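Beta-d-glucoside glucohydrolase (Hypocrea jecorina, PDB 3ZZ1) probably hydrolyses terminal, non-reducing beta-D-glucosyl residues with release of beta-D-glucose, as a secreted family 3 glycoside hydrolase working in cellulose degradation. Local coordinates at residues A[53-58]-A[105-110]; A[131-136]-A[558-563]; A[152-157]-A[299-304]; A[349-354]-A[408-413]; A[634-639]-A[649-654]. All coordinates share one frame; numbering follows the deposited sequence.

Interaction 1 of 5, residues A[53-58]-A[105-110]; sequences SYPSLC and GIHVIL
The carbonyl oxygen Cys58 O receives two backbone N-H groups: Val108 N lies 3.0 Å from Cys58 O at an N-H...O angle of 157°, and His107 N gives a weaker bond to the same oxygen, bent to 131°. This places the contact at the start of two neighbouring parallel strands, 58-60 and 108-109, in the sheet of the N-terminal domain, a member of the TIM-barrel clan. The chain reaches residue 106 through a Schellman motif, with Gly105 at positive phi ending helix 87-103. His107 then binds the same residue a second time. With chi1 at -53° its CG is anti to the carbonyl carbon, and the ring turns back so that Cys58 N donates to His107 ND1 (3.0 Å). The donor lies in the plane of the ring, at its edge. Cys58 is thus held at both its N-H and its C=O, and ND1 acts as an acceptor here, which is consistent with its being the ring nitrogen without a proton. Pro55 CG comes obliquely to the far end of the ring, 3.8 Å from His107 CE1, while Leu57 CD1 touches His107 CB at 3.7 Å. The other branch, Leu57 CD2, meets Val108 CG2 at 3.7 Å. On the cysteine side chain, SG forms the disulfide with Cys42 and packs 3.8 Å from Ile106 CG1.

Interaction 2 of 5, residues A[131-136]-A[558-563]; sequences GVDPYL and DYKHFD
This is a buried, mainly polar contact between two helix starts in different domains: Asp133 and its neighbours precede helix 134-150 of the N-terminal domain, and Tyr559 and Lys560 begin helix 559-564 in the family 3 C-terminal range. Its direct polar link is Tyr559 OH to Asp133 OD1, 2.8 Å, with the phenol as donor. The hydroxyl meets OD1 on the anti side, 28° out of the carboxylate plane. Tyr559 can reach across because its CG sits between the backbone N and the carbonyl carbon (chi1 73°). The same hydroxyl is also bonded to Leu651 N, and Phe573 stacks on the ring. Asp133 is an N-cap: its other oxygen, OD2, accepts Leu136 N at 2.7 Å in an almost straight bond of 174°. One carboxylate therefore closes the first turn of its own helix and receives the tyrosine of the other domain. Lys560 runs extended beyond CG to bring NZ tip to tip with Pro134, 3.4 Å from Pro134 CD. Water 1 joins the pieces, accepting from Lys560 NZ at 2.8 Å and donating to Val132 O at 2.6 Å. Asp133 OD1 is 4.5 Å from Lys560 NZ, beyond a salt bridge, yet the nearby positive charge is likely to ease the burial of the carboxylate. Val132 crosses Asp558 at about a right angle, with Val132 CG2 3.4 Å from Asp558 OD2, an oxygen that is hydrogen-bonded to Thr531 OG1.

Interaction 3 of 5, residues A[152-157]-A[299-304]; sequences GVQATA and TGQDQA
Two torsions bring Thr299 and Gln301 against segment 152-157: Thr299 CG2 is anti to the carbonyl carbon while OG1 takes the tighter place (chi1 46°), and Gln301 leaves its backbone with CG anti to the carbonyl carbon, then runs extended. In the TIM-barrel-like sheet region, the loop after helix 282-298 packs on the entry to strand 154-160. A Schellman motif at Gly300 ends that helix, and a type I turn, Gly300 to Gln303, follows. Thr299 CG2 meets Val153 O at 3.5 Å. Its hydroxyl is bonded to Ala295 O and Trp296 O in the last helical turn, and Gln154 CG crosses it at 3.8 Å from Thr299 OG1. Gln301 CG lies 3.5 Å from Gly152 O, and its amide crosses that of Gln154 obliquely, the planes 40° apart. Gln154 OE1 is bonded to Tyr232 OH. An alanine in place of Gln301 would probably open a gap beside Gly152 O and leave the facing side of the Gln154 amide without its neighbour. Gly152 has positive phi, and a CB there would crowd Thr299 O, consistent with the glycine. Water 2 donates to both carbonyls, 2.9 Å from Gly152 O and 3.0 Å from Thr299 O.

Interaction 4 of 5, residues A[349-354]-A[408-413]; sequences IAVVGS and TQVTLS
Strands 349-352 and 409-413 run side by side in parallel, their short axes 4.7 Å apart at closest approach and 21° apart in direction. Five backbone hydrogen bonds alternate in direction along the ladder. Ile349 N donates to Gln409 O at 2.8 Å, and Gly353 N to Ser413 O at 3.0 Å closes the series; in between, Ile349 O and Val351 O accept from Thr411 N and Ser413 N, and Val351 N reaches Thr411 O. All five are nearly straight, with N-H...O angles above 160°. Alpha carbons add CA-H...O contacts, such as Val410 CA to Ile349 O at 3.3 Å.

Ile349, Val351, Val410 and Leu412 share one face of the sheet. Val351 spreads its two branches over two partners: CG2 packs on Val410 CG1 at 3.9 Å, and Val351 CG1 lies 4.0 Å from Leu412 CD1. Ile349 CG1 touches Thr408 CG2 at 3.7 Å, while the threonine hydroxyl is tied to Pro346 O. This face is covered in part by helix 395-404, whose Asn400 and Ala403 touch Val410 and whose Tyr396 touches Leu412. The opposite face carries Ala350, Val352, Thr411 and Ser413; Val352 CG2 lies 4.2 Å from Ser413 CB, and Ala424 of helix 418-425 lies against both residues. Strand 409-413 is outermost in its sheet, with strand 430-437 on the far side of 348-352. The parallel step from 348-352 through helix 395-404 to 409-413 is a beta-alpha-beta crossover, and helices on both faces fit the alpha/beta sandwich of the family 3 C-terminal domain.

Interaction 5 of 5, residues A[634-639]-A[649-654]; sequences QLYITY and KQLRGF
Backbone bonds tie Leu635 and Ile637 to the facing strand of this antiparallel hairpin. Leu635 N donates to Gly653 O at 2.7 Å, and Leu635 O accepts Arg652 N at 3.0 Å. Arg652 and Gly653 thus both face Leu635, a classic beta bulge. Two residues on, Ile637 N reaches Gln650 O at 2.8 Å, and Ile637 O accepts Gln650 N.

Of the apolar contacts, the CH-pi interaction stands out: Leu651 CD1 sits over one face of the Tyr636 ring, 4.0 Å from its centroid and 24° off the normal. Tyr636 OH donates to Gln634 OE1 (2.6 Å), which lies in the ring plane at its edge and helps fix the ring's rotation. An alanine in place of Tyr636 would probably leave Leu651 CD1 without its ring and Gln634 OE1 without its donor. On the other face of the sheet, Ile637 CD1 packs on Arg652 CB at 3.6 Å.

The polar side chains meet at Tyr639. A bend at chi2 (-62°) turns Arg652 so that NH2 donates to Tyr639 OH at 2.9 Å, within the guanidinium plane; Ser677 O is a second partner of that hydroxyl. Gln650 NE2 lies over the tyrosine ring, 3.4 Å from Tyr639 CE1.

In the fibronectin type III-like domain, strand 650-659 is outermost, strand 629-638 has 691-698 on its other side, and Leu651 and Phe654 press on helix 134-150.

All five contacts are largely buried, but interaction 4 alone has a fully exposed touching residue, Gln409, on an outermost strand, its centre about 33 Å from the centre of the chain, against about 14 Å for that of interaction 2. Interactions 1 and 3 hold the same sheet: strands 108-109 and 154-160 are neighbours, with His107 O 2.9 Å from Gln154 N. Interactions 2 and 5 also touch, so helix 134-150, the start of helix 559-564 and the fibronectin-like hairpin meet. Within sheets, interactions 4 and 5 rest on backbone ladders, a regular parallel one and a bulged antiparallel one. Loop-to-strand interactions 1 and 3 use a histidine and a water, while interdomain interaction 2 relies on a carboxylate-phenol bond and a water-bridged ammonium.

Interaction 1 of 5, residues A[53-58]-A[105-110]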
# COMPACT_ATOMS: atom_id res chain seq x y z
N SER A 53 -19.43 26.06 13.62
CA SER A 53 -17.98 26.17 13.83
C SER A 53 -17.20 25.15 12.98
O SER A 53 -16.15 24.65 13.39
CB SER A 53 -17.63 26.05 15.32
OG SER A 53 -18.17 27.14 16.06
N TYR A 54 -17.73 24.87 11.80
CA TYR A 54 -17.09 23.98 10.84
C TYR A 54 -16.12 24.78 9.98
O TYR A 54 -16.54 25.71 9.30
CB TYR A 54 -18.14 23.28 9.98
CG TYR A 54 -17.58 22.17 9.10
CD1 TYR A 54 -17.09 20.99 9.66
CD2 TYR A 54 -17.55 22.31 7.72
CE1 TYR A 54 -16.57 19.98 8.86
CE2 TYR A 54 -17.05 21.29 6.91
CZ TYR A 54 -16.56 20.14 7.48
OH TYR A 54 -16.05 19.15 6.67
N PRO A 55 -14.83 24.42 10.02
CA PRO A 55 -13.83 25.18 9.27
C PRO A 55 -13.89 24.83 7.79
O PRO A 55 -14.64 23.93 7.40
CB PRO A 55 -12.51 24.70 9.87
CG PRO A 55 -12.78 23.28 10.23
CD PRO A 55 -14.23 23.25 10.68
N SER A 56 -13.13 25.55 6.98
CA SER A 56 -12.87 25.09 5.62
C SER A 56 -12.06 23.81 5.78
O SER A 56 -10.92 23.86 6.27
CB SER A 56 -12.08 26.14 4.85
OG SER A 56 -11.61 25.62 3.62
N LEU A 57 -12.65 22.68 5.42
CA LEU A 57 -11.99 21.38 5.56
C LEU A 57 -10.74 21.36 4.69
O LEU A 57 -10.79 21.72 3.52
CB LEU A 57 -12.93 20.23 5.20
CG LEU A 57 -12.51 18.83 5.67
CD1 LEU A 57 -12.77 18.63 7.16
CD2 LEU A 57 -13.23 17.76 4.87
N CYS A 58 -9.62 20.96 5.28
CA CYS A 58 -8.34 20.98 4.58
C CYS A 58 -7.88 19.57 4.26
O CYS A 58 -7.63 18.76 5.16
CB CYS A 58 -7.29 21.73 5.41
SG CYS A 58 -5.58 21.55 4.83
N GLY A 105 -1.93 21.11 10.58
CA GLY A 105 -3.25 21.73 10.51
C GLY A 105 -4.09 21.27 9.34
O GLY A 105 -4.93 22.02 8.83
N ILE A 106 -3.85 20.04 8.92
CA ILE A 106 -4.62 19.39 7.87
C ILE A 106 -5.61 18.44 8.52
O ILE A 106 -5.25 17.68 9.42
CB ILE A 106 -3.69 18.59 6.92
CG1 ILE A 106 -2.68 19.53 6.25
CG2 ILE A 106 -4.51 17.82 5.88
CD1 ILE A 106 -1.37 18.87 5.88
N HIS A 107 -6.86 18.47 8.06
CA HIS A 107 -7.91 17.61 8.60
C HIS A 107 -7.95 16.22 7.94
O HIS A 107 -8.21 15.22 8.61
CB HIS A 107 -9.28 18.27 8.47
CG HIS A 107 -9.35 19.65 9.04
ND1 HIS A 107 -9.45 20.78 8.25
CD2 HIS A 107 -9.30 20.09 10.32
CE1 HIS A 107 -9.48 21.85 9.02
NE2 HIS A 107 -9.39 21.46 10.28
N VAL A 108 -7.70 16.17 6.64
CA VAL A 108 -7.84 14.93 5.89
C VAL A 108 -6.55 14.60 5.14
O VAL A 108 -6.05 15.41 4.37
CB VAL A 108 -9.03 14.96 4.88
CG1 VAL A 108 -9.37 13.56 4.42
CG2 VAL A 108 -10.27 15.60 5.50
N ILE A 109 -6.02 13.40 5.39
CA ILE A 109 -4.88 12.88 4.63
C ILE A 109 -5.37 11.89 3.58
O ILE A 109 -6.17 10.98 3.87
CB ILE A 109 -3.79 12.26 5.55
CG1 ILE A 109 -2.49 12.02 4.77
CG2 ILE A 109 -4.27 10.98 6.23
CD1 ILE A 109 -1.76 13.29 4.35
N LEU A 110 -4.91 12.08 2.34
CA LEU A 110 -5.43 11.33 1.20
C LEU A 110 -4.69 10.01 1.01
O LEU A 110 -3.85 9.86 0.13
CB LEU A 110 -5.41 12.20 -0.06
CG LEU A 110 -6.20 13.52 0.04
CD1 LEU A 110 -6.05 14.34 -1.22
CD2 LEU A 110 -7.69 13.28 0.35

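Interaction 2 of 5, residues A[131-136]-A[558-563]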
# COMPACT_ATOMS: atom_id res chain seq x y z
N GLY A 131 1.11 -4.31 -1.53
CA GLY A 131 1.31 -5.59 -2.21
C GLY A 131 0.04 -6.14 -2.84
O GLY A 131 -1.01 -5.49 -2.81
N VAL A 132 0.13 -7.36 -3.38
CA VAL A 132 -0.89 -7.96 -4.24
C VAL A 132 -2.00 -8.72 -3.52
O VAL A 132 -2.98 -9.13 -4.14
CB VAL A 132 -0.25 -8.95 -5.25
CG1 VAL A 132 0.78 -8.27 -6.13
CG2 VAL A 132 0.38 -10.13 -4.51
N ASP A 133 -1.83 -8.92 -2.21
CA ASP A 133 -2.71 -9.81 -1.46
C ASP A 133 -3.79 -9.02 -0.72
O ASP A 133 -3.47 -8.12 0.05
CB ASP A 133 -1.90 -10.68 -0.50
CG ASP A 133 -2.78 -11.59 0.34
OD1 ASP A 133 -3.18 -12.67 -0.15
OD2 ASP A 133 -3.06 -11.23 1.49
N PRO A 134 -5.07 -9.37 -0.94
CA PRO A 134 -6.18 -8.64 -0.34
C PRO A 134 -6.20 -8.77 1.19
O PRO A 134 -6.54 -7.81 1.88
CB PRO A 134 -7.41 -9.30 -0.96
CG PRO A 134 -6.97 -10.66 -1.30
CD PRO A 134 -5.53 -10.56 -1.68
N TYR A 135 -5.83 -9.95 1.71
CA TYR A 135 -5.77 -10.15 3.16
C TYR A 135 -4.72 -9.24 3.80
O TYR A 135 -5.05 -8.46 4.70
CB TYR A 135 -5.54 -11.62 3.53
CG TYR A 135 -5.41 -11.83 5.02
CD1 TYR A 135 -4.17 -11.71 5.66
CD2 TYR A 135 -6.53 -12.13 5.80
CE1 TYR A 135 -4.05 -11.89 7.05
CE2 TYR A 135 -6.42 -12.30 7.18
CZ TYR A 135 -5.18 -12.18 7.79
OH TYR A 135 -5.08 -12.36 9.16
N LEU A 136 -3.48 -9.34 3.34
CA LEU A 136 -2.38 -8.51 3.85
C LEU A 136 -2.67 -7.02 3.69
O LEU A 136 -2.53 -6.26 4.65
CB LEU A 136 -1.04 -8.87 3.17
CG LEU A 136 0.16 -7.93 3.37
CD1 LEU A 136 0.54 -7.78 4.84
CD2 LEU A 136 1.38 -8.39 2.56
N ASP A 558 -1.30 -12.65 -9.45
CA ASP A 558 0.02 -12.88 -8.83
C ASP A 558 0.20 -14.35 -8.43
O ASP A 558 0.04 -15.24 -9.26
CB ASP A 558 0.24 -11.91 -7.66
CG ASP A 558 1.71 -11.82 -7.23
OD1 ASP A 558 2.49 -11.08 -7.86
OD2 ASP A 558 2.07 -12.49 -6.25
N TYR A 559 0.51 -14.60 -7.16
CA TYR A 559 0.86 -15.96 -6.70
C TYR A 559 -0.25 -16.99 -6.90
O TYR A 559 0.02 -18.18 -7.03
CB TYR A 559 1.36 -15.95 -5.25
CG TYR A 559 0.31 -15.72 -4.18
CD1 TYR A 559 -0.36 -16.80 -3.60
CD2 TYR A 559 0.02 -14.44 -3.71
CE1 TYR A 559 -1.32 -16.61 -2.61
CE2 TYR A 559 -0.94 -14.24 -2.72
CZ TYR A 559 -1.61 -15.34 -2.18
OH TYR A 559 -2.55 -15.17 -1.19
N LYS A 560 -1.50 -16.52 -6.93
CA LYS A 560 -2.65 -17.38 -7.16
C LYS A 560 -2.66 -17.92 -8.59
O LYS A 560 -3.03 -19.06 -8.83
CB LYS A 560 -3.96 -16.64 -6.84
CG LYS A 560 -4.03 -16.14 -5.40
CD LYS A 560 -4.98 -14.96 -5.25
CE LYS A 560 -5.08 -14.55 -3.79
NZ LYS A 560 -5.91 -13.33 -3.63
N HIS A 561 -2.21 -17.09 -9.54
CA HIS A 561 -2.03 -17.53 -10.92
C HIS A 561 -0.86 -18.52 -11.05
O HIS A 561 -0.97 -19.52 -11.75
CB HIS A 561 -1.84 -16.34 -11.86
CG HIS A 561 -1.18 -16.70 -13.16
ND1 HIS A 561 -1.77 -17.53 -14.09
CD2 HIS A 561 0.02 -16.36 -13.68
CE1 HIS A 561 -0.96 -17.68 -15.12
NE2 HIS A 561 0.13 -16.98 -14.90
N PHE A 562 0.24 -18.22 -10.37
CA PHE A 562 1.43 -19.06 -10.41
C PHE A 562 1.18 -20.44 -9.82
O PHE A 562 1.68 -21.44 -10.33
CB PHE A 562 2.61 -18.37 -9.72
CG PHE A 562 3.26 -17.30 -10.56
CD1 PHE A 562 2.61 -16.08 -10.78
CD2 PHE A 562 4.50 -17.52 -11.15
CE1 PHE A 562 3.20 -15.10 -11.56
CE2 PHE A 562 5.09 -16.54 -11.94
CZ PHE A 562 4.44 -15.33 -12.15
N ASP A 563 0.38 -20.50 -8.75
CA ASP A 563 0.01 -21.76 -8.13
C ASP A 563 -0.96 -22.56 -9.01
O ASP A 563 -0.78 -23.77 -9.20
CB ASP A 563 -0.60 -21.52 -6.75
CG ASP A 563 0.36 -20.84 -5.79
OD1 ASP A 563 1.59 -20.85 -6.05
OD2 ASP A 563 -0.12 -20.29 -4.77
O HOH W 1 -4.03 -11.50 -4.49

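Interaction 3 of 5, residues A[152-157]-A[299-304]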
# COMPACT_ATOMS: atom_id res chain seq x y z
N GLY A 152 -6.53 11.80 15.57
CA GLY A 152 -7.63 12.73 15.37
C GLY A 152 -7.58 13.35 13.98
O GLY A 152 -7.97 14.50 13.78
N VAL A 153 -7.11 12.55 13.03
CA VAL A 153 -7.00 12.95 11.63
C VAL A 153 -7.90 12.04 10.81
O VAL A 153 -8.04 10.86 11.14
CB VAL A 153 -5.52 12.83 11.14
CG1 VAL A 153 -5.40 13.14 9.64
CG2 VAL A 153 -4.62 13.74 11.95
N GLN A 154 -8.50 12.59 9.76
CA GLN A 154 -9.32 11.79 8.84
C GLN A 154 -8.44 11.08 7.80
O GLN A 154 -7.62 11.71 7.14
CB GLN A 154 -10.36 12.65 8.13
CG GLN A 154 -11.39 13.31 9.03
CD GLN A 154 -12.53 13.93 8.23
OE1 GLN A 154 -12.95 13.39 7.22
NE2 GLN A 154 -13.04 15.07 8.70
N ALA A 155 -8.63 9.77 7.67
CA ALA A 155 -7.96 8.99 6.62
C ALA A 155 -8.89 8.80 5.43
O ALA A 155 -10.12 8.86 5.57
CB ALA A 155 -7.51 7.64 7.16
N THR A 156 -8.30 8.58 4.26
CA THR A 156 -9.07 8.41 3.03
C THR A 156 -8.63 7.16 2.29
O THR A 156 -7.58 7.14 1.66
CB THR A 156 -8.94 9.64 2.10
OG1 THR A 156 -9.34 10.81 2.81
CG2 THR A 156 -9.81 9.48 0.87
N ALA A 157 -9.45 6.11 2.38
CA ALA A 157 -9.19 4.87 1.65
C ALA A 157 -9.40 5.09 0.16
O ALA A 157 -10.52 5.39 -0.28
CB ALA A 157 -10.10 3.76 2.17
N THR A 299 -13.55 12.03 14.51
CA THR A 299 -12.13 12.25 14.73
C THR A 299 -11.86 13.34 15.76
O THR A 299 -10.71 13.69 16.02
CB THR A 299 -11.40 12.62 13.42
OG1 THR A 299 -12.16 13.61 12.73
CG2 THR A 299 -11.24 11.39 12.53
N GLY A 300 -12.93 13.90 16.33
CA GLY A 300 -12.83 14.91 17.38
C GLY A 300 -12.34 16.26 16.91
O GLY A 300 -11.85 17.06 17.70
N GLN A 301 -12.47 16.52 15.61
CA GLN A 301 -11.96 17.76 15.03
C GLN A 301 -12.87 18.96 15.33
O GLN A 301 -12.52 20.10 15.05
CB GLN A 301 -11.73 17.60 13.52
CG GLN A 301 -10.74 16.49 13.17
CD GLN A 301 -10.50 16.32 11.68
OE1 GLN A 301 -9.45 15.82 11.26
NE2 GLN A 301 -11.46 16.74 10.86
N ASP A 302 -14.04 18.67 15.92
CA ASP A 302 -14.97 19.71 16.35
C ASP A 302 -14.50 20.43 17.61
O ASP A 302 -14.89 21.57 17.86
CB ASP A 302 -16.37 19.13 16.59
CG ASP A 302 -16.39 18.06 17.67
OD1 ASP A 302 -15.75 17.00 17.50
OD2 ASP A 302 -17.06 18.29 18.70
N GLN A 303 -13.66 19.76 18.39
CA GLN A 303 -13.13 20.31 19.63
C GLN A 303 -12.18 21.46 19.34
O GLN A 303 -11.43 21.42 18.36
CB GLN A 303 -12.43 19.24 20.47
CG GLN A 303 -13.30 18.05 20.83
CD GLN A 303 -14.41 18.41 21.79
OE1 GLN A 303 -14.19 18.53 23.00
NE2 GLN A 303 -15.62 18.56 21.27
N ALA A 304 -12.23 22.49 20.18
CA ALA A 304 -11.39 23.66 20.05
C ALA A 304 -9.92 23.28 20.17
O ALA A 304 -9.56 22.42 20.97
CB ALA A 304 -11.76 24.69 21.11
O HOH W 2 -8.82 16.02 16.15

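Interaction 4 of 5, residues A[349-354]-A[408-413]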
# COMPACT_ATOMS: atom_id res chain seq x y z
N ILE A 349 36.14 -2.36 -0.66
CA ILE A 349 34.78 -2.44 -1.19
C ILE A 349 34.67 -1.53 -2.40
O ILE A 349 35.09 -0.37 -2.35
CB ILE A 349 33.72 -2.02 -0.12
CG1 ILE A 349 33.59 -3.10 0.96
CG2 ILE A 349 32.36 -1.77 -0.77
CD1 ILE A 349 32.72 -2.70 2.15
N ALA A 350 34.11 -2.04 -3.49
CA ALA A 350 33.69 -1.20 -4.61
C ALA A 350 32.19 -0.90 -4.52
O ALA A 350 31.38 -1.79 -4.26
CB ALA A 350 34.03 -1.85 -5.93
N VAL A 351 31.84 0.36 -4.72
CA VAL A 351 30.45 0.79 -4.75
C VAL A 351 30.20 1.34 -6.15
O VAL A 351 30.88 2.26 -6.59
CB VAL A 351 30.14 1.84 -3.65
CG1 VAL A 351 28.72 2.36 -3.78
CG2 VAL A 351 30.34 1.23 -2.26
N VAL A 352 29.23 0.75 -6.84
CA VAL A 352 29.04 1.01 -8.27
C VAL A 352 27.58 1.28 -8.60
O VAL A 352 26.69 0.53 -8.19
CB VAL A 352 29.56 -0.18 -9.12
CG1 VAL A 352 29.25 0.02 -10.61
CG2 VAL A 352 31.06 -0.39 -8.92
N GLY A 353 27.34 2.36 -9.34
CA GLY A 353 25.99 2.71 -9.80
C GLY A 353 25.58 4.11 -9.41
O GLY A 353 25.88 4.58 -8.31
N SER A 354 24.88 4.80 -10.32
CA SER A 354 24.39 6.14 -10.03
C SER A 354 23.41 6.15 -8.86
O SER A 354 23.31 7.14 -8.15
CB SER A 354 23.72 6.74 -11.26
OG SER A 354 22.57 5.99 -11.61
N THR A 408 38.36 -0.38 6.09
CA THR A 408 38.03 -0.81 4.73
C THR A 408 38.11 0.35 3.74
O THR A 408 37.49 1.40 3.94
CB THR A 408 36.64 -1.49 4.66
OG1 THR A 408 36.58 -2.59 5.58
CG2 THR A 408 36.34 -2.01 3.25
N GLN A 409 38.89 0.16 2.68
CA GLN A 409 39.03 1.12 1.59
C GLN A 409 37.82 1.02 0.64
O GLN A 409 37.43 -0.07 0.24
CB GLN A 409 40.34 0.83 0.85
CG GLN A 409 40.46 1.45 -0.54
CD GLN A 409 41.62 0.86 -1.32
OE1 GLN A 409 42.78 1.19 -1.07
NE2 GLN A 409 41.32 -0.02 -2.28
N VAL A 410 37.23 2.17 0.31
CA VAL A 410 36.05 2.20 -0.56
C VAL A 410 36.37 2.89 -1.88
O VAL A 410 36.89 4.00 -1.90
CB VAL A 410 34.84 2.92 0.11
CG1 VAL A 410 33.59 2.82 -0.76
CG2 VAL A 410 34.56 2.33 1.48
N THR A 411 36.08 2.20 -2.99
CA THR A 411 36.22 2.79 -4.31
C THR A 411 34.85 3.00 -4.95
O THR A 411 34.05 2.06 -5.07
CB THR A 411 37.14 1.96 -5.23
OG1 THR A 411 38.40 1.75 -4.58
CG2 THR A 411 37.38 2.68 -6.54
N LEU A 412 34.58 4.23 -5.37
CA LEU A 412 33.29 4.61 -5.92
C LEU A 412 33.32 4.85 -7.43
O LEU A 412 34.16 5.61 -7.93
CB LEU A 412 32.75 5.86 -5.20
CG LEU A 412 31.47 6.49 -5.75
CD1 LEU A 412 30.27 5.57 -5.54
CD2 LEU A 412 31.22 7.87 -5.14
N SER A 413 32.41 4.19 -8.13
CA SER A 413 32.09 4.52 -9.51
C SER A 413 30.63 4.99 -9.51
O SER A 413 29.71 4.17 -9.54
CB SER A 413 32.27 3.31 -10.42
OG SER A 413 32.02 3.66 -11.76

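Interaction 5 of 5, residues A[634-639]-A[649-654]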
# COMPACT_ATOMS: atom_id res chain seq x y z
N GLN A 634 3.68 -17.48 7.89
CA GLN A 634 2.50 -17.21 7.08
C GLN A 634 1.50 -18.36 7.14
O GLN A 634 1.89 -19.53 7.09
CB GLN A 634 2.91 -16.92 5.64
CG GLN A 634 3.72 -15.64 5.48
CD GLN A 634 4.69 -15.68 4.31
OE1 GLN A 634 4.33 -16.06 3.20
NE2 GLN A 634 5.93 -15.27 4.55
N LEU A 635 0.22 -18.02 7.27
CA LEU A 635 -0.86 -19.00 7.18
C LEU A 635 -1.52 -18.91 5.81
O LEU A 635 -1.92 -17.82 5.38
CB LEU A 635 -1.89 -18.79 8.30
CG LEU A 635 -3.25 -19.48 8.20
CD1 LEU A 635 -3.12 -20.99 8.31
CD2 LEU A 635 -4.21 -18.96 9.25
N TYR A 636 -1.62 -20.05 5.14
CA TYR A 636 -2.35 -20.14 3.87
C TYR A 636 -3.48 -21.15 3.99
O TYR A 636 -3.30 -22.26 4.51
CB TYR A 636 -1.40 -20.50 2.71
CG TYR A 636 -0.40 -19.40 2.40
CD1 TYR A 636 -0.70 -18.39 1.49
CD2 TYR A 636 0.84 -19.36 3.04
CE1 TYR A 636 0.22 -17.37 1.21
CE2 TYR A 636 1.76 -18.36 2.76
CZ TYR A 636 1.45 -17.37 1.85
OH TYR A 636 2.36 -16.37 1.58
N ILE A 637 -4.66 -20.74 3.54
CA ILE A 637 -5.84 -21.60 3.62
C ILE A 637 -6.28 -22.06 2.22
O ILE A 637 -6.29 -21.29 1.26
CB ILE A 637 -7.00 -20.93 4.42
CG1 ILE A 637 -6.54 -20.60 5.85
CG2 ILE A 637 -8.23 -21.84 4.46
CD1 ILE A 637 -7.63 -20.05 6.77
N THR A 638 -6.57 -23.36 2.13
CA THR A 638 -7.17 -23.97 0.94
C THR A 638 -8.62 -24.29 1.29
O THR A 638 -8.88 -25.00 2.26
CB THR A 638 -6.40 -25.26 0.55
OG1 THR A 638 -5.05 -24.92 0.20
CG2 THR A 638 -7.06 -25.98 -0.63
N TYR A 639 -9.55 -23.75 0.51
CA TYR A 639 -10.98 -23.97 0.76
C TYR A 639 -11.38 -25.39 0.33
O TYR A 639 -10.69 -25.99 -0.49
CB TYR A 639 -11.82 -22.92 0.01
CG TYR A 639 -11.89 -21.55 0.68
CD1 TYR A 639 -10.78 -20.99 1.33
CD2 TYR A 639 -13.07 -20.81 0.65
CE1 TYR A 639 -10.85 -19.74 1.93
CE2 TYR A 639 -13.15 -19.55 1.25
CZ TYR A 639 -12.04 -19.03 1.89
OH TYR A 639 -12.11 -17.79 2.49
N LYS A 649 -4.32 -21.65 -2.80
CA LYS A 649 -3.88 -21.10 -1.53
C LYS A 649 -4.24 -19.62 -1.40
O LYS A 649 -4.16 -18.86 -2.38
CB LYS A 649 -2.36 -21.24 -1.37
CG LYS A 649 -1.89 -22.62 -0.97
CD LYS A 649 -0.38 -22.66 -0.90
CE LYS A 649 0.14 -24.08 -1.07
NZ LYS A 649 1.63 -24.10 -1.21
N GLN A 650 -4.64 -19.22 -0.19
CA GLN A 650 -4.94 -17.83 0.12
C GLN A 650 -4.34 -17.44 1.47
O GLN A 650 -4.56 -18.13 2.46
CB GLN A 650 -6.46 -17.60 0.15
CG GLN A 650 -7.15 -17.64 -1.21
CD GLN A 650 -8.58 -17.15 -1.13
OE1 GLN A 650 -8.88 -16.01 -1.47
NE2 GLN A 650 -9.47 -18.01 -0.66
N LEU A 651 -3.58 -16.34 1.50
CA LEU A 651 -3.02 -15.84 2.75
C LEU A 651 -4.17 -15.44 3.67
O LEU A 651 -5.06 -14.69 3.26
CB LEU A 651 -2.10 -14.64 2.51
CG LEU A 651 -1.35 -14.09 3.74
CD1 LEU A 651 -0.20 -15.00 4.17
CD2 LEU A 651 -0.85 -12.68 3.47
N ARG A 652 -4.17 -15.97 4.90
CA ARG A 652 -5.21 -15.67 5.89
C ARG A 652 -4.61 -15.43 7.28
O ARG A 652 -5.33 -15.44 8.29
CB ARG A 652 -6.27 -16.78 5.94
CG ARG A 652 -7.12 -16.95 4.68
CD ARG A 652 -7.94 -15.69 4.38
NE ARG A 652 -9.07 -15.95 3.48
CZ ARG A 652 -9.22 -15.39 2.28
NH1 ARG A 652 -8.32 -14.54 1.81
NH2 ARG A 652 -10.29 -15.69 1.55
N GLY A 653 -3.30 -15.21 7.31
CA GLY A 653 -2.61 -14.96 8.57
C GLY A 653 -1.12 -14.80 8.40
O GLY A 653 -0.51 -15.39 7.51
N PHE A 654 -0.55 -13.97 9.27
CA PHE A 654 0.89 -13.81 9.38
C PHE A 654 1.28 -13.33 10.78
O PHE A 654 0.48 -12.69 11.47
CB PHE A 654 1.44 -12.87 8.29
CG PHE A 654 0.90 -11.46 8.36
CD1 PHE A 654 -0.34 -11.14 7.82
CD2 PHE A 654 1.65 -10.45 8.95
CE1 PHE A 654 -0.84 -9.83 7.87
CE2 PHE A 654 1.17 -9.14 9.01
CZ PHE A 654 -0.08 -8.83 8.47
O HOH W 3 -8.35 -20.75 -0.92